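Local coordinates for HD domain protein (Enterococcus faecalis, PDB 4LRL) that probably hydrolyses deoxyribonucleoside triphosphates such as dGTP at an HD-type metal site and is allosterically regulated by nucleotides, at residues 104-118 / 231-243. Sequence-based numbering, arbitrary orientation.
Sequences IFQRNYSVERLGENG and ILRVIRPYKGGIA
P237 sits with its CD over the centre of the F105 ring, a CH-pi contact 3.5 Å from the centroid. From its backbone outward, F105 leaves CB with CG anti to the carbonyl carbon (chi1 -87°), which drops the ring toward strand 235-238. CG and CD2 then pass beneath P237 CD, CD1 and CE1 lie closer to P237 CB, and CE2 also brushes the CG1 and CG2 methylene and methyl of I235. At the far end CZ reaches P237 N at 3.4 Å, while I242 CG1 abuts the ring edge in its plane. The same proline is wedged from a second side, its CD and CG each 3.6 Å from Y109 CB.

The Y109 ring, just past the end of helix 87-108, takes R236 CG over the centre of one face, with N108 CB behind the other. R236, extended from CG to NE, crosses the Y109 side chain at about a right angle, its guanidinium plane 40° from the ring, and a water joins Y109 OH to R236 NH1, weakly at the arginine. One turn before N108, I104 CD1 packs on L232 CB at 3.6 Å.

The other end is polar. N117 OD1 accepts K239 N at 3.2 Å, the donor standing 43° out of the carbonyl plane, and the N117 backbone O receives a CA-H...O contact from Y238. Beside it, E116 and K239 run the same way, ending in a salt bridge of 2.7 Å from NZ to OE1, on the carboxylate's anti side.

Q195 bonds to both G118 O and Y238 O. The whole is a beta hairpin, strands 235-238 and 241-245 joined by a type I turn, lying against the C-terminal turn of HD-family helix 87-108 and the short helical connection after it; within this chain 235-238 is an outermost strand of the mixed sheet.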
loop_
_atom_site.group_PDB
_atom_site.type_symbol
_atom_site.label_atom_id
_atom_site.label_comp_id
_atom_site.label_asym_id
_atom_site.label_seq_id
_atom_site.Cartn_x
_atom_site.Cartn_y
_atom_site.Cartn_z
ATOM N N ILE C 104 0.050 0.169 -26.181
ATOM C CA ILE C 104 -0.976 -0.877 -26.183
ATOM C C ILE C 104 -1.808 -0.833 -27.472
ATOM O O ILE C 104 -2.077 -1.867 -28.084
ATOM C CB ILE C 104 -1.881 -0.751 -24.924
ATOM C CG1 ILE C 104 -1.102 -1.164 -23.668
ATOM C CG2 ILE C 104 -3.143 -1.588 -25.046
ATOM C CD1 ILE C 104 -1.662 -0.589 -22.360
ATOM N N PHE C 105 -2.193 0.373 -27.879
ATOM C CA PHE C 105 -2.986 0.581 -29.090
ATOM C C PHE C 105 -2.236 0.070 -30.305
ATOM O O PHE C 105 -2.825 -0.573 -31.181
ATOM C CB PHE C 105 -3.302 2.067 -29.272
ATOM C CG PHE C 105 -4.547 2.534 -28.554
ATOM C CD1 PHE C 105 -5.151 3.740 -28.914
ATOM C CD2 PHE C 105 -5.129 1.772 -27.535
ATOM C CE1 PHE C 105 -6.302 4.195 -28.268
ATOM C CE2 PHE C 105 -6.282 2.213 -26.879
ATOM C CZ PHE C 105 -6.873 3.433 -27.250
ATOM N N GLN C 106 -0.933 0.352 -30.355
ATOM C CA GLN C 106 -0.132 -0.018 -31.517
ATOM C C GLN C 106 0.067 -1.525 -31.626
ATOM O O GLN C 106 -0.081 -2.086 -32.712
ATOM C CB GLN C 106 1.207 0.743 -31.556
ATOM C CG GLN C 106 2.196 0.308 -32.665
ATOM C CD GLN C 106 1.588 0.244 -34.078
ATOM O OE1 GLN C 106 0.603 0.923 -34.392
ATOM N NE2 GLN C 106 2.185 -0.580 -34.937
ATOM N N ARG C 107 0.357 -2.190 -30.512
ATOM C CA ARG C 107 0.651 -3.627 -30.595
ATOM C C ARG C 107 -0.572 -4.566 -30.606
ATOM O O ARG C 107 -0.442 -5.738 -30.941
ATOM C CB ARG C 107 1.718 -4.053 -29.569
ATOM C CG ARG C 107 1.202 -4.549 -28.236
ATOM C CD ARG C 107 2.353 -5.075 -27.373
ATOM N NE ARG C 107 3.286 -4.016 -26.966
ATOM C CZ ARG C 107 3.646 -3.757 -25.709
ATOM N NH1 ARG C 107 4.509 -2.779 -25.461
ATOM N NH2 ARG C 107 3.163 -4.475 -24.696
ATOM N N ASN C 108 -1.750 -4.050 -30.264
ATOM C CA ASN C 108 -2.953 -4.884 -30.197
ATOM C C ASN C 108 -4.087 -4.425 -31.114
ATOM O O ASN C 108 -4.908 -5.234 -31.553
ATOM C CB ASN C 108 -3.460 -4.992 -28.754
ATOM C CG ASN C 108 -2.459 -5.656 -27.828
ATOM O OD1 ASN C 108 -2.196 -6.852 -27.920
ATOM N ND2 ASN C 108 -1.895 -4.874 -26.928
ATOM N N TYR C 109 -4.132 -3.127 -31.401
ATOM C CA TYR C 109 -5.249 -2.566 -32.156
ATOM C C TYR C 109 -4.812 -1.621 -33.267
ATOM O O TYR C 109 -5.446 -0.592 -33.491
ATOM C CB TYR C 109 -6.211 -1.839 -31.213
ATOM C CG TYR C 109 -6.574 -2.613 -29.973
ATOM C CD1 TYR C 109 -6.035 -2.269 -28.739
ATOM C CD2 TYR C 109 -7.454 -3.692 -30.033
ATOM C CE1 TYR C 109 -6.358 -2.976 -27.587
ATOM C CE2 TYR C 109 -7.779 -4.412 -28.889
ATOM C CZ TYR C 109 -7.223 -4.045 -27.669
ATOM O OH TYR C 109 -7.548 -4.744 -26.537
ATOM N N SER C 110 -3.726 -1.961 -33.952
ATOM C CA SER C 110 -3.218 -1.122 -35.037
ATOM C C SER C 110 -4.200 -1.133 -36.214
ATOM O O SER C 110 -5.070 -2.009 -36.301
ATOM C CB SER C 110 -1.838 -1.602 -35.489
ATOM O OG SER C 110 -1.948 -2.713 -36.365
ATOM N N VAL C 111 -4.061 -0.155 -37.107
ATOM C CA VAL C 111 -4.882 -0.100 -38.321
ATOM C C VAL C 111 -4.620 -1.326 -39.201
ATOM O O VAL C 111 -5.525 -1.802 -39.890
ATOM C CB VAL C 111 -4.689 1.231 -39.098
ATOM C CG1 VAL C 111 -5.300 1.153 -40.497
ATOM C CG2 VAL C 111 -5.312 2.382 -38.323
ATOM N N GLU C 112 -3.393 -1.846 -39.140
ATOM C CA GLU C 112 -3.028 -3.112 -39.783
ATOM C C GLU C 112 -3.929 -4.290 -39.398
ATOM O O GLU C 112 -3.966 -5.288 -40.106
ATOM C CB GLU C 112 -1.584 -3.491 -39.441
ATOM C CG GLU C 112 -0.511 -2.873 -40.320
ATOM C CD GLU C 112 0.728 -3.765 -40.437
ATOM O OE1 GLU C 112 0.620 -4.877 -41.010
ATOM O OE2 GLU C 112 1.810 -3.349 -39.960
ATOM N N ARG C 113 -4.637 -4.177 -38.277
ATOM C CA ARG C 113 -5.437 -5.284 -37.754
ATOM C C ARG C 113 -6.937 -4.997 -37.747
ATOM O O ARG C 113 -7.730 -5.853 -38.127
ATOM C CB ARG C 113 -4.961 -5.676 -36.348
ATOM C CG ARG C 113 -5.524 -7.012 -35.844
ATOM C CD ARG C 113 -5.051 -7.324 -34.428
ATOM N NE ARG C 113 -3.614 -7.592 -34.387
ATOM C CZ ARG C 113 -2.917 -7.846 -33.280
ATOM N NH1 ARG C 113 -3.513 -7.877 -32.095
ATOM N NH2 ARG C 113 -1.612 -8.077 -33.363
ATOM N N LEU C 114 -7.322 -3.800 -37.317
ATOM C CA LEU C 114 -8.743 -3.443 -37.225
ATOM C C LEU C 114 -9.188 -2.464 -38.317
ATOM O O LEU C 114 -10.351 -2.049 -38.352
ATOM C CB LEU C 114 -9.075 -2.871 -35.835
ATOM C CG LEU C 114 -8.521 -3.531 -34.563
ATOM C CD1 LEU C 114 -8.977 -2.757 -33.326
ATOM C CD2 LEU C 114 -8.904 -4.994 -34.440
ATOM N N GLY C 115 -8.253 -2.096 -39.193
ATOM C CA GLY C 115 -8.487 -1.090 -40.227
ATOM C C GLY C 115 -9.045 0.219 -39.699
ATOM O O GLY C 115 -8.384 0.945 -38.953
ATOM N N GLU C 116 -10.283 0.491 -40.093
ATOM C CA GLU C 116 -11.028 1.706 -39.761
ATOM C C GLU C 116 -11.110 1.981 -38.260
ATOM O O GLU C 116 -10.853 3.104 -37.814
ATOM C CB GLU C 116 -12.442 1.573 -40.343
ATOM C CG GLU C 116 -13.122 2.871 -40.704
ATOM C CD GLU C 116 -14.120 2.685 -41.831
ATOM O OE1 GLU C 116 -15.325 2.894 -41.589
ATOM O OE2 GLU C 116 -13.703 2.314 -42.954
ATOM N N ASN C 117 -11.468 0.954 -37.489
ATOM C CA ASN C 117 -11.612 1.076 -36.032
ATOM C C ASN C 117 -10.272 1.071 -35.276
ATOM O O ASN C 117 -10.249 1.087 -34.038
ATOM C CB ASN C 117 -12.536 -0.029 -35.489
ATOM C CG ASN C 117 -14.006 0.218 -35.815
ATOM O OD1 ASN C 117 -14.707 0.920 -35.087
ATOM N ND2 ASN C 117 -14.477 -0.366 -36.914
ATOM N N GLY C 118 -9.167 1.065 -36.020
ATOM C CA GLY C 118 -7.839 0.863 -35.446
ATOM C C GLY C 118 -7.030 2.117 -35.188
ATOM O O GLY C 118 -7.431 3.220 -35.567
ATOM N N ILE C 231 -7.508 -0.725 -16.398
ATOM C CA ILE C 231 -8.070 0.118 -17.448
ATOM C C ILE C 231 -7.235 0.001 -18.718
ATOM O O ILE C 231 -7.778 -0.086 -19.816
ATOM C CB ILE C 231 -8.260 1.587 -17.002
ATOM C CG1 ILE C 231 -9.255 1.637 -15.832
ATOM C CG2 ILE C 231 -8.756 2.454 -18.195
ATOM C CD1 ILE C 231 -9.649 3.006 -15.410
ATOM N N LEU C 232 -5.916 -0.053 -18.558
ATOM C CA LEU C 232 -5.036 -0.215 -19.706
ATOM C C LEU C 232 -5.209 -1.556 -20.411
ATOM O O LEU C 232 -4.916 -1.675 -21.595
ATOM C CB LEU C 232 -3.574 0.010 -19.311
ATOM C CG LEU C 232 -3.227 1.453 -18.910
ATOM C CD1 LEU C 232 -1.753 1.597 -18.594
ATOM C CD2 LEU C 232 -3.645 2.443 -19.977
ATOM N N ARG C 233 -5.710 -2.559 -19.692
ATOM C CA ARG C 233 -5.905 -3.883 -20.276
ATOM C C ARG C 233 -7.163 -3.966 -21.151
ATOM O O ARG C 233 -7.284 -4.865 -21.974
ATOM C CB ARG C 233 -5.962 -4.946 -19.174
ATOM C CG ARG C 233 -5.706 -6.373 -19.654
ATOM C CD ARG C 233 -4.224 -6.683 -19.734
ATOM N NE ARG C 233 -3.947 -7.880 -20.524
ATOM C CZ ARG C 233 -2.754 -8.475 -20.598
ATOM N NH1 ARG C 233 -1.718 -7.994 -19.918
ATOM N NH2 ARG C 233 -2.598 -9.563 -21.351
ATOM N N VAL C 234 -8.097 -3.036 -20.962
ATOM C CA VAL C 234 -9.375 -3.090 -21.664
ATOM C C VAL C 234 -9.630 -1.874 -22.552
ATOM O O VAL C 234 -10.574 -1.886 -23.355
ATOM C CB VAL C 234 -10.575 -3.285 -20.696
ATOM C CG1 VAL C 234 -10.471 -4.622 -19.960
ATOM C CG2 VAL C 234 -10.696 -2.119 -19.713
ATOM N N ILE C 235 -8.796 -0.836 -22.408
ATOM C CA ILE C 235 -8.883 0.369 -23.251
ATOM C C ILE C 235 -8.656 0.019 -24.724
ATOM O O ILE C 235 -7.828 -0.827 -25.061
ATOM C CB ILE C 235 -7.907 1.488 -22.798
ATOM C CG1 ILE C 235 -8.274 2.823 -23.458
ATOM C CG2 ILE C 235 -6.434 1.097 -23.071
ATOM C CD1 ILE C 235 -7.623 4.052 -22.841
ATOM N N ARG C 236 -9.392 0.690 -25.596
ATOM C CA ARG C 236 -9.427 0.312 -27.005
ATOM C C ARG C 236 -9.760 1.521 -27.892
ATOM O O ARG C 236 -10.568 2.361 -27.506
ATOM C CB ARG C 236 -10.480 -0.783 -27.182
ATOM C CG ARG C 236 -10.620 -1.350 -28.577
ATOM C CD ARG C 236 -11.991 -1.966 -28.762
ATOM N NE ARG C 236 -12.009 -2.924 -29.863
ATOM C CZ ARG C 236 -11.981 -4.245 -29.710
ATOM N NH1 ARG C 236 -11.935 -4.792 -28.496
ATOM N NH2 ARG C 236 -11.998 -5.025 -30.780
ATOM N N PRO C 237 -9.136 1.613 -29.082
ATOM C CA PRO C 237 -9.612 2.599 -30.038
ATOM C C PRO C 237 -10.808 2.061 -30.821
ATOM O O PRO C 237 -10.995 0.853 -30.910
ATOM C CB PRO C 237 -8.422 2.762 -30.985
ATOM C CG PRO C 237 -7.800 1.396 -31.012
ATOM C CD PRO C 237 -7.980 0.852 -29.608
ATOM N N TYR C 238 -11.616 2.969 -31.356
ATOM C CA TYR C 238 -12.595 2.653 -32.397
ATOM C C TYR C 238 -12.783 3.903 -33.256
ATOM O O TYR C 238 -12.206 4.961 -32.964
ATOM C CB TYR C 238 -13.922 2.160 -31.802
ATOM C CG TYR C 238 -14.796 3.238 -31.199
ATOM C CD1 TYR C 238 -15.954 3.657 -31.848
ATOM C CD2 TYR C 238 -14.463 3.835 -29.982
ATOM C CE1 TYR C 238 -16.759 4.660 -31.306
ATOM C CE2 TYR C 238 -15.262 4.827 -29.420
ATOM C CZ TYR C 238 -16.408 5.238 -30.090
ATOM O OH TYR C 238 -17.205 6.220 -29.546
ATOM N N LYS C 239 -13.604 3.784 -34.296
ATOM C CA LYS C 239 -13.800 4.862 -35.263
ATOM C C LYS C 239 -14.124 6.206 -34.609
ATOM O O LYS C 239 -13.588 7.235 -35.015
ATOM C CB LYS C 239 -14.884 4.475 -36.272
ATOM C CG LYS C 239 -14.931 5.345 -37.509
ATOM C CD LYS C 239 -15.993 4.815 -38.461
ATOM C CE LYS C 239 -15.999 5.568 -39.770
ATOM N NZ LYS C 239 -16.928 4.917 -40.712
ATOM N N GLY C 240 -14.980 6.185 -33.589
ATOM C CA GLY C 240 -15.385 7.400 -32.886
ATOM C C GLY C 240 -14.533 7.748 -31.677
ATOM O O GLY C 240 -14.918 8.591 -30.869
ATOM N N GLY C 241 -13.379 7.111 -31.528
ATOM C CA GLY C 241 -12.474 7.508 -30.451
ATOM C C GLY C 241 -11.910 6.387 -29.604
ATOM O O GLY C 241 -11.218 5.495 -30.104
ATOM N N ILE C 242 -12.210 6.455 -28.311
ATOM C CA ILE C 242 -11.699 5.504 -27.323
ATOM C C ILE C 242 -12.844 4.868 -26.542
ATOM O O ILE C 242 -13.770 5.553 -26.112
ATOM C CB ILE C 242 -10.703 6.195 -26.363
ATOM C CG1 ILE C 242 -9.387 6.470 -27.093
ATOM C CG2 ILE C 242 -10.487 5.369 -25.091
ATOM C CD1 ILE C 242 -8.380 7.240 -26.276
ATOM N N ALA C 243 -12.758 3.553 -26.365
ATOM C CA ALA C 243 -13.765 2.778 -25.652
ATOM C C ALA C 243 -13.100 1.775 -24.715
ATOM O O ALA C 243 -11.876 1.713 -24.627
ATOM C CB ALA C 243 -14.686 2.054 -26.647
HETATM O O HOH W 1 -10.250 -3.872 -26.469
#